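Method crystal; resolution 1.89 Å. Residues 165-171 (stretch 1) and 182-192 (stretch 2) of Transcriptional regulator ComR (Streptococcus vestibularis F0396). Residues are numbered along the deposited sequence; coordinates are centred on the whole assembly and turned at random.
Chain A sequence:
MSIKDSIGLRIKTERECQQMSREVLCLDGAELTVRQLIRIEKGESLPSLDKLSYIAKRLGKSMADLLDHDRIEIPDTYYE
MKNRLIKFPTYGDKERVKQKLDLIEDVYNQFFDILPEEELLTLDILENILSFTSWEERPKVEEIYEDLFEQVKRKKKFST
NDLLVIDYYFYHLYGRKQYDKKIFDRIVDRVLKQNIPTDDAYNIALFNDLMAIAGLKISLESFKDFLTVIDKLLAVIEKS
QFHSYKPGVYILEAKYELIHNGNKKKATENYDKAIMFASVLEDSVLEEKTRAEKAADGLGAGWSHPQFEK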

# COMPACT_ATOMS: atom_id res chain seq x y z
N VAL A 165 -2.51 -1.15 0.94
CA VAL A 165 -3.59 -2.00 0.43
C VAL A 165 -3.69 -1.80 -1.09
O VAL A 165 -3.84 -2.76 -1.86
CB VAL A 165 -4.95 -1.67 1.10
CG1 VAL A 165 -6.08 -2.41 0.39
CG2 VAL A 165 -4.91 -2.00 2.60
N ILE A 166 -3.61 -0.55 -1.50
CA ILE A 166 -3.69 -0.21 -2.92
C ILE A 166 -2.50 -0.80 -3.68
O ILE A 166 -2.62 -1.20 -4.84
CB ILE A 166 -3.76 1.33 -3.13
CG1 ILE A 166 -5.11 1.85 -2.63
CG2 ILE A 166 -3.56 1.70 -4.61
CD1 ILE A 166 -5.25 3.36 -2.69
N ASP A 167 -1.35 -0.88 -3.01
CA ASP A 167 -0.21 -1.58 -3.60
C ASP A 167 -0.55 -3.06 -3.85
O ASP A 167 -0.28 -3.60 -4.94
CB ASP A 167 1.01 -1.45 -2.69
CG ASP A 167 2.31 -1.47 -3.45
OD1 ASP A 167 2.28 -1.67 -4.69
OD2 ASP A 167 3.36 -1.27 -2.81
N TYR A 168 -1.17 -3.71 -2.86
CA TYR A 168 -1.53 -5.13 -2.99
C TYR A 168 -2.54 -5.34 -4.11
O TYR A 168 -2.52 -6.36 -4.82
CB TYR A 168 -2.10 -5.67 -1.67
CG TYR A 168 -1.91 -7.15 -1.45
CD1 TYR A 168 -0.69 -7.77 -1.73
CD2 TYR A 168 -2.94 -7.94 -0.93
CE1 TYR A 168 -0.51 -9.13 -1.51
CE2 TYR A 168 -2.77 -9.29 -0.70
CZ TYR A 168 -1.55 -9.88 -0.99
OH TYR A 168 -1.39 -11.23 -0.76
N TYR A 169 -3.44 -4.37 -4.27
CA TYR A 169 -4.40 -4.39 -5.37
C TYR A 169 -3.66 -4.39 -6.72
O TYR A 169 -3.90 -5.27 -7.56
CB TYR A 169 -5.37 -3.20 -5.26
CG TYR A 169 -6.07 -2.86 -6.57
CD1 TYR A 169 -6.91 -3.79 -7.20
CD2 TYR A 169 -5.90 -1.61 -7.16
CE1 TYR A 169 -7.55 -3.48 -8.40
CE2 TYR A 169 -6.53 -1.29 -8.37
CZ TYR A 169 -7.35 -2.23 -8.98
OH TYR A 169 -7.98 -1.93 -10.17
N PHE A 170 -2.76 -3.43 -6.93
CA PHE A 170 -1.98 -3.39 -8.17
C PHE A 170 -1.21 -4.69 -8.38
O PHE A 170 -1.10 -5.18 -9.51
CB PHE A 170 -1.02 -2.20 -8.16
CG PHE A 170 -1.72 -0.87 -8.21
CD1 PHE A 170 -2.88 -0.71 -8.96
CD2 PHE A 170 -1.24 0.21 -7.50
CE1 PHE A 170 -3.55 0.50 -9.02
CE2 PHE A 170 -1.90 1.44 -7.55
CZ PHE A 170 -3.06 1.58 -8.30
N TYR A 171 -0.71 -5.25 -7.28
CA TYR A 171 -0.04 -6.55 -7.30
C TYR A 171 -0.93 -7.66 -7.85
O TYR A 171 -0.42 -8.61 -8.45
CB TYR A 171 0.43 -6.89 -5.89
CG TYR A 171 1.30 -8.12 -5.75
CD1 TYR A 171 2.58 -8.15 -6.29
CD2 TYR A 171 0.88 -9.22 -5.01
CE1 TYR A 171 3.41 -9.26 -6.13
CE2 TYR A 171 1.69 -10.33 -4.84
CZ TYR A 171 2.95 -10.35 -5.40
OH TYR A 171 3.76 -11.45 -5.24
N LYS A 182 -13.35 -0.07 -14.31
CA LYS A 182 -13.98 0.96 -13.49
C LYS A 182 -13.23 1.14 -12.17
O LYS A 182 -13.00 2.28 -11.72
CB LYS A 182 -15.45 0.62 -13.21
CG LYS A 182 -16.33 0.58 -14.45
CD LYS A 182 -17.74 0.05 -14.14
CE LYS A 182 -18.40 -0.48 -15.42
NZ LYS A 182 -19.82 -0.93 -15.23
N ILE A 183 -12.89 0.02 -11.55
CA ILE A 183 -12.17 0.05 -10.29
C ILE A 183 -10.79 0.68 -10.48
O ILE A 183 -10.41 1.59 -9.73
CB ILE A 183 -12.00 -1.36 -9.69
CG1 ILE A 183 -13.35 -1.91 -9.22
CG2 ILE A 183 -10.99 -1.33 -8.54
CD1 ILE A 183 -13.24 -3.26 -8.57
N PHE A 184 -10.06 0.20 -11.48
CA PHE A 184 -8.72 0.70 -11.76
C PHE A 184 -8.72 2.21 -11.94
O PHE A 184 -7.97 2.94 -11.27
CB PHE A 184 -8.13 0.01 -12.99
CG PHE A 184 -6.72 0.46 -13.32
CD1 PHE A 184 -5.63 -0.05 -12.62
CD2 PHE A 184 -6.48 1.38 -14.34
CE1 PHE A 184 -4.33 0.35 -12.92
CE2 PHE A 184 -5.18 1.80 -14.65
CZ PHE A 184 -4.10 1.28 -13.94
N ASP A 185 -9.58 2.71 -12.82
CA ASP A 185 -9.62 4.14 -13.09
C ASP A 185 -10.01 4.94 -11.85
O ASP A 185 -9.49 6.04 -11.63
CB ASP A 185 -10.59 4.47 -14.24
CG ASP A 185 -10.12 3.92 -15.58
OD1 ASP A 185 -8.99 3.39 -15.66
OD2 ASP A 185 -10.88 4.02 -16.57
N ARG A 186 -10.91 4.41 -11.03
CA ARG A 186 -11.29 5.10 -9.81
C ARG A 186 -10.11 5.20 -8.86
O ARG A 186 -9.85 6.25 -8.27
CB ARG A 186 -12.46 4.41 -9.11
CG ARG A 186 -12.93 5.13 -7.85
CD ARG A 186 -13.19 4.17 -6.68
NE ARG A 186 -13.75 2.90 -7.13
CZ ARG A 186 -15.06 2.63 -7.21
NH1 ARG A 186 -15.47 1.43 -7.62
NH2 ARG A 186 -15.96 3.55 -6.89
N ILE A 187 -9.39 4.09 -8.70
CA ILE A 187 -8.25 4.08 -7.79
C ILE A 187 -7.15 5.01 -8.29
O ILE A 187 -6.65 5.87 -7.54
CB ILE A 187 -7.70 2.64 -7.60
CG1 ILE A 187 -8.68 1.80 -6.76
CG2 ILE A 187 -6.36 2.66 -6.92
CD1 ILE A 187 -8.93 2.37 -5.38
N VAL A 188 -6.77 4.87 -9.56
CA VAL A 188 -5.74 5.71 -10.16
C VAL A 188 -6.09 7.17 -9.98
O VAL A 188 -5.25 7.96 -9.55
CB VAL A 188 -5.54 5.42 -11.68
CG1 VAL A 188 -4.57 6.42 -12.29
CG2 VAL A 188 -5.04 4.00 -11.89
N ASP A 189 -7.34 7.53 -10.28
CA ASP A 189 -7.76 8.92 -10.21
C ASP A 189 -7.63 9.48 -8.79
O ASP A 189 -7.24 10.63 -8.60
CB ASP A 189 -9.19 9.07 -10.72
CG ASP A 189 -9.75 10.46 -10.48
OD1 ASP A 189 -9.33 11.40 -11.19
OD2 ASP A 189 -10.60 10.63 -9.57
N ARG A 190 -7.95 8.66 -7.80
CA ARG A 190 -7.89 9.12 -6.42
C ARG A 190 -6.45 9.16 -5.93
O ARG A 190 -6.07 10.04 -5.16
CB ARG A 190 -8.76 8.22 -5.52
CG ARG A 190 -9.05 8.85 -4.18
CD ARG A 190 -9.69 10.23 -4.37
NE ARG A 190 -11.09 10.12 -4.79
CZ ARG A 190 -11.83 11.16 -5.19
NH1 ARG A 190 -11.31 12.38 -5.22
NH2 ARG A 190 -13.10 10.97 -5.55
N VAL A 191 -5.63 8.21 -6.39
CA VAL A 191 -4.21 8.24 -6.07
C VAL A 191 -3.57 9.52 -6.58
O VAL A 191 -2.80 10.18 -5.87
CB VAL A 191 -3.46 7.03 -6.65
CG1 VAL A 191 -1.94 7.27 -6.61
CG2 VAL A 191 -3.83 5.77 -5.89
N LEU A 192 -3.91 9.89 -7.82
CA LEU A 192 -3.38 11.08 -8.46
C LEU A 192 -3.77 12.39 -7.76
O LEU A 192 -3.09 13.40 -7.93
CB LEU A 192 -3.84 11.13 -9.92
CG LEU A 192 -3.12 10.14 -10.84
CD1 LEU A 192 -3.70 10.17 -12.25
CD2 LEU A 192 -1.62 10.45 -10.84

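Two helical segments of ComR, running roughly antiparallel at 141° with their axes 11.9 Å apart at closest approach, are held together by apolar packing of aliphatic and aromatic side chains, with no hydrogen bond between them. The contact is modest, burying 327 Å² over both sides. On the first helix Ile 166, Tyr 169 and Phe 170 do the work; on the second, Ile 183, Ile 187 and Val 191 recur every four residues and point toward the first helix, and Phe 184, directed sideways, sits beside Ile 183, one turn before Ile 187. All are buried in the structure except Ile 183, which is partly exposed, a setting that suits apolar and aromatic side chains. Ile 187 is the hub, touching all three residues opposite. Ile 187 CG2 lies 3.8 Å from Ile 166 CG2 and 3.7 Å from Phe 170 CZ, while Ile 187 CG1 is 4.1 Å from Tyr 169 CE2, so the branched side chain meets an aliphatic and two aromatic neighbours at once. Beyond it, Ile 166, with chi1 m and chi2 t, extends CD1 to 4.3 Å from Val 191 CG2. Phe 170 leaves its backbone sideways, but with chi1 m its ring end comes nearer the second helix; Phe 170 CE1 sits 4.0 Å from Phe 184 CE1, and the two rings meet obliquely. Tyr 169, with chi1 t, points toward the second helix and has the largest covered area of any residue here, 73 Å². The long ring of Tyr 169 carries its OH to the opposing backbone, 3.2 Å from Phe 184 CA and 3.5 Å from Ile 183 CG2, while Tyr 169 CZ packs 3.8 Å from that same Ile 183 CG2. Tyr 169 OH also lies 3.3 Å from Phe 184 N, but the angle is too poor for a hydrogen bond. Charged Lys 182, Asp 185 and Arg 186 make no contact across the pair.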